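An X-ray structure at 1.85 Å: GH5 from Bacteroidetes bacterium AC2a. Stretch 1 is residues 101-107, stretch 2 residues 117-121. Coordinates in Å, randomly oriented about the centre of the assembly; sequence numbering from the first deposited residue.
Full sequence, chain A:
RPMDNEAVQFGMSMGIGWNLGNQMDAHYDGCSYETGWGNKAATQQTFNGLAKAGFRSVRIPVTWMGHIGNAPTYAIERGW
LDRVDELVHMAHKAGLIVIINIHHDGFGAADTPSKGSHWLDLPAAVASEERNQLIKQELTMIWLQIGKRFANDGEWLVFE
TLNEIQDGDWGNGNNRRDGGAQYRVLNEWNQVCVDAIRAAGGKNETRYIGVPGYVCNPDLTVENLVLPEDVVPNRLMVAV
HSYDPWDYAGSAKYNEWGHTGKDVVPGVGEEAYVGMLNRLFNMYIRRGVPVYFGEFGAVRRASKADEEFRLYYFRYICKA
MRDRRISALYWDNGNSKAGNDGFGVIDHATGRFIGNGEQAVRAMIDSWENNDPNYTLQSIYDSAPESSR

Stretch 1, residues 101-107: NIHHDGF
Stretch 2 117-121: SHWLD

Residues 101-107 run from an extended start, with Asn101 at phi/psi -154/-174 and Ile102 at -107/119, through His103 at -107/-101 into a short 3-10 segment at His104 (-74/-3) and Asp105 (-47/-42). Gly106 follows at -102/20 and Phe107 leaves extended at -59/122. Two backbone hydrogen bonds close this turn, from Gly106 N to His103 O (3.2 Å) and from Phe107 N to His104 O (3.0 Å). Residues 117-121 form no regular helix or strand: Ser117 lies at -104/2, His118 at -87/91, Trp119 at -67/-29, Leu120 at -84/85 and Asp121 at -120/102. The register places Asp105 CA 5.2 Å from His118 CA, and Gly106 CA 4.7 Å from Leu120 CA. At this close approach Gly106 CA makes a C-H...O contact with Leu120 O (3.5 Å), and a water oxygen, O of water 1, lies 2.9 Å from Phe107 O and 2.8 Å from Leu120 O and donates to both, linking the two backbones.

Asp105 (chi1 m, chi2 76°), its CA-to-CB bond sideways to the other stretch, supplies the acceptor for Trp119. Its OD2 accepts a hydrogen bond from Trp119 NE1 at 2.9 Å, near the plane of the indole; the p rotamer of Trp119, with chi2 -90°, brings the ring's end nearer although its CA-to-CB bond points sideways. The CA-to-CB bond of His118 (m, chi2 -84°) points toward the turn, and its ND1 donates a weak hydrogen bond to His104 O, short at 2.7 Å but bent to 129°. The same carbonyl accepts the backbone hydrogen bond from Phe107 N. The Phe107 side chain (t, chi2 78°) packs its CB 3.7 Å from His118 CE1; the two rings meet obliquely, centroids 5.8 Å apart and planes at 46°.

The CA-to-CB bond of Leu120 (t, p) also points toward the turn, placing CD2 4.0 Å from Ile102 CG2 (Ile102 m, t) and CB 3.5 Å from Asp105 O. An ideal CB on Gly106 would fall 3.1 Å from Leu120 CD2, so the absent side chain leaves room for this packing.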

# COMPACT_ATOMS: atom_id res chain seq x y z
N ASN A 101 -6.88 -1.87 6.37
CA ASN A 101 -7.65 -1.91 5.14
C ASN A 101 -8.52 -3.14 5.02
O ASN A 101 -8.64 -3.95 5.97
CB ASN A 101 -6.69 -1.76 3.92
CG ASN A 101 -5.90 -3.02 3.60
OD1 ASN A 101 -5.98 -4.02 4.31
ND2 ASN A 101 -5.12 -2.97 2.51
N ILE A 102 -9.14 -3.28 3.86
CA ILE A 102 -9.69 -4.53 3.37
C ILE A 102 -8.75 -4.98 2.24
O ILE A 102 -8.57 -4.28 1.22
CB ILE A 102 -11.13 -4.34 2.88
CG1 ILE A 102 -12.04 -3.94 4.04
CG2 ILE A 102 -11.64 -5.59 2.20
CD1 ILE A 102 -13.50 -3.87 3.66
N HIS A 103 -8.12 -6.14 2.41
CA HIS A 103 -7.06 -6.54 1.51
C HIS A 103 -7.49 -7.68 0.55
O HIS A 103 -8.15 -7.40 -0.43
CB HIS A 103 -5.81 -6.87 2.30
CG HIS A 103 -4.54 -6.75 1.52
ND1 HIS A 103 -3.89 -5.54 1.34
CD2 HIS A 103 -3.78 -7.69 0.90
CE1 HIS A 103 -2.81 -5.74 0.62
NE2 HIS A 103 -2.69 -7.03 0.37
N HIS A 104 -7.12 -8.94 0.81
CA HIS A 104 -7.33 -9.97 -0.22
C HIS A 104 -8.77 -10.40 -0.42
O HIS A 104 -9.05 -11.20 -1.33
CB HIS A 104 -6.41 -11.17 -0.04
CG HIS A 104 -4.99 -10.92 -0.43
ND1 HIS A 104 -4.63 -10.22 -1.56
CD2 HIS A 104 -3.83 -11.26 0.18
CE1 HIS A 104 -3.31 -10.15 -1.63
NE2 HIS A 104 -2.81 -10.76 -0.57
N ASP A 105 -9.69 -9.86 0.37
CA ASP A 105 -11.13 -9.97 0.08
C ASP A 105 -11.40 -9.64 -1.36
O ASP A 105 -12.20 -10.33 -2.02
CB ASP A 105 -11.94 -9.06 0.99
CG ASP A 105 -11.72 -9.38 2.45
OD1 ASP A 105 -10.65 -9.01 2.98
OD2 ASP A 105 -12.57 -10.05 3.06
N GLY A 106 -10.71 -8.59 -1.84
CA GLY A 106 -10.83 -8.13 -3.21
C GLY A 106 -9.73 -8.52 -4.17
O GLY A 106 -9.60 -7.92 -5.21
N PHE A 107 -8.96 -9.56 -3.86
CA PHE A 107 -8.01 -10.10 -4.80
C PHE A 107 -8.75 -10.55 -6.07
O PHE A 107 -9.64 -11.38 -5.97
CB PHE A 107 -7.28 -11.26 -4.16
CG PHE A 107 -6.22 -11.87 -5.03
CD1 PHE A 107 -4.99 -11.25 -5.16
CD2 PHE A 107 -6.47 -13.04 -5.73
CE1 PHE A 107 -4.00 -11.80 -5.98
CE2 PHE A 107 -5.49 -13.58 -6.55
CZ PHE A 107 -4.25 -12.98 -6.66
N SER A 117 -13.97 -17.71 -2.93
CA SER A 117 -14.32 -17.08 -1.66
C SER A 117 -14.18 -15.54 -1.66
O SER A 117 -14.44 -14.89 -0.65
CB SER A 117 -13.44 -17.66 -0.54
OG SER A 117 -13.59 -19.06 -0.41
N HIS A 118 -13.81 -14.97 -2.80
CA HIS A 118 -13.55 -13.52 -2.86
C HIS A 118 -14.86 -12.80 -3.15
O HIS A 118 -15.28 -12.63 -4.30
CB HIS A 118 -12.44 -13.21 -3.88
CG HIS A 118 -11.12 -13.83 -3.52
ND1 HIS A 118 -10.23 -13.23 -2.66
CD2 HIS A 118 -10.56 -15.00 -3.88
CE1 HIS A 118 -9.17 -14.00 -2.51
NE2 HIS A 118 -9.34 -15.08 -3.25
N TRP A 119 -15.54 -12.43 -2.07
CA TRP A 119 -16.88 -11.82 -2.14
C TRP A 119 -16.82 -10.44 -2.78
O TRP A 119 -17.77 -10.01 -3.42
CB TRP A 119 -17.52 -11.72 -0.75
CG TRP A 119 -16.71 -10.89 0.21
CD1 TRP A 119 -15.73 -11.34 1.05
CD2 TRP A 119 -16.83 -9.48 0.46
NE1 TRP A 119 -15.20 -10.28 1.77
CE2 TRP A 119 -15.86 -9.13 1.43
CE3 TRP A 119 -17.65 -8.48 -0.07
CZ2 TRP A 119 -15.69 -7.83 1.88
CZ3 TRP A 119 -17.47 -7.19 0.37
CH2 TRP A 119 -16.51 -6.87 1.36
N LEU A 120 -15.68 -9.75 -2.63
CA LEU A 120 -15.50 -8.43 -3.19
C LEU A 120 -15.05 -8.54 -4.66
O LEU A 120 -13.86 -8.56 -4.98
CB LEU A 120 -14.49 -7.69 -2.30
CG LEU A 120 -14.23 -6.23 -2.54
CD1 LEU A 120 -15.52 -5.43 -2.60
CD2 LEU A 120 -13.31 -5.73 -1.42
N ASP A 121 -16.04 -8.68 -5.56
CA ASP A 121 -15.85 -9.23 -6.89
C ASP A 121 -16.24 -8.19 -7.92
O ASP A 121 -17.41 -7.98 -8.18
CB ASP A 121 -16.74 -10.48 -7.03
CG ASP A 121 -16.51 -11.25 -8.32
OD1 ASP A 121 -16.15 -10.67 -9.36
OD2 ASP A 121 -16.74 -12.47 -8.30
O HOH W 1 -12.42 -10.58 -6.32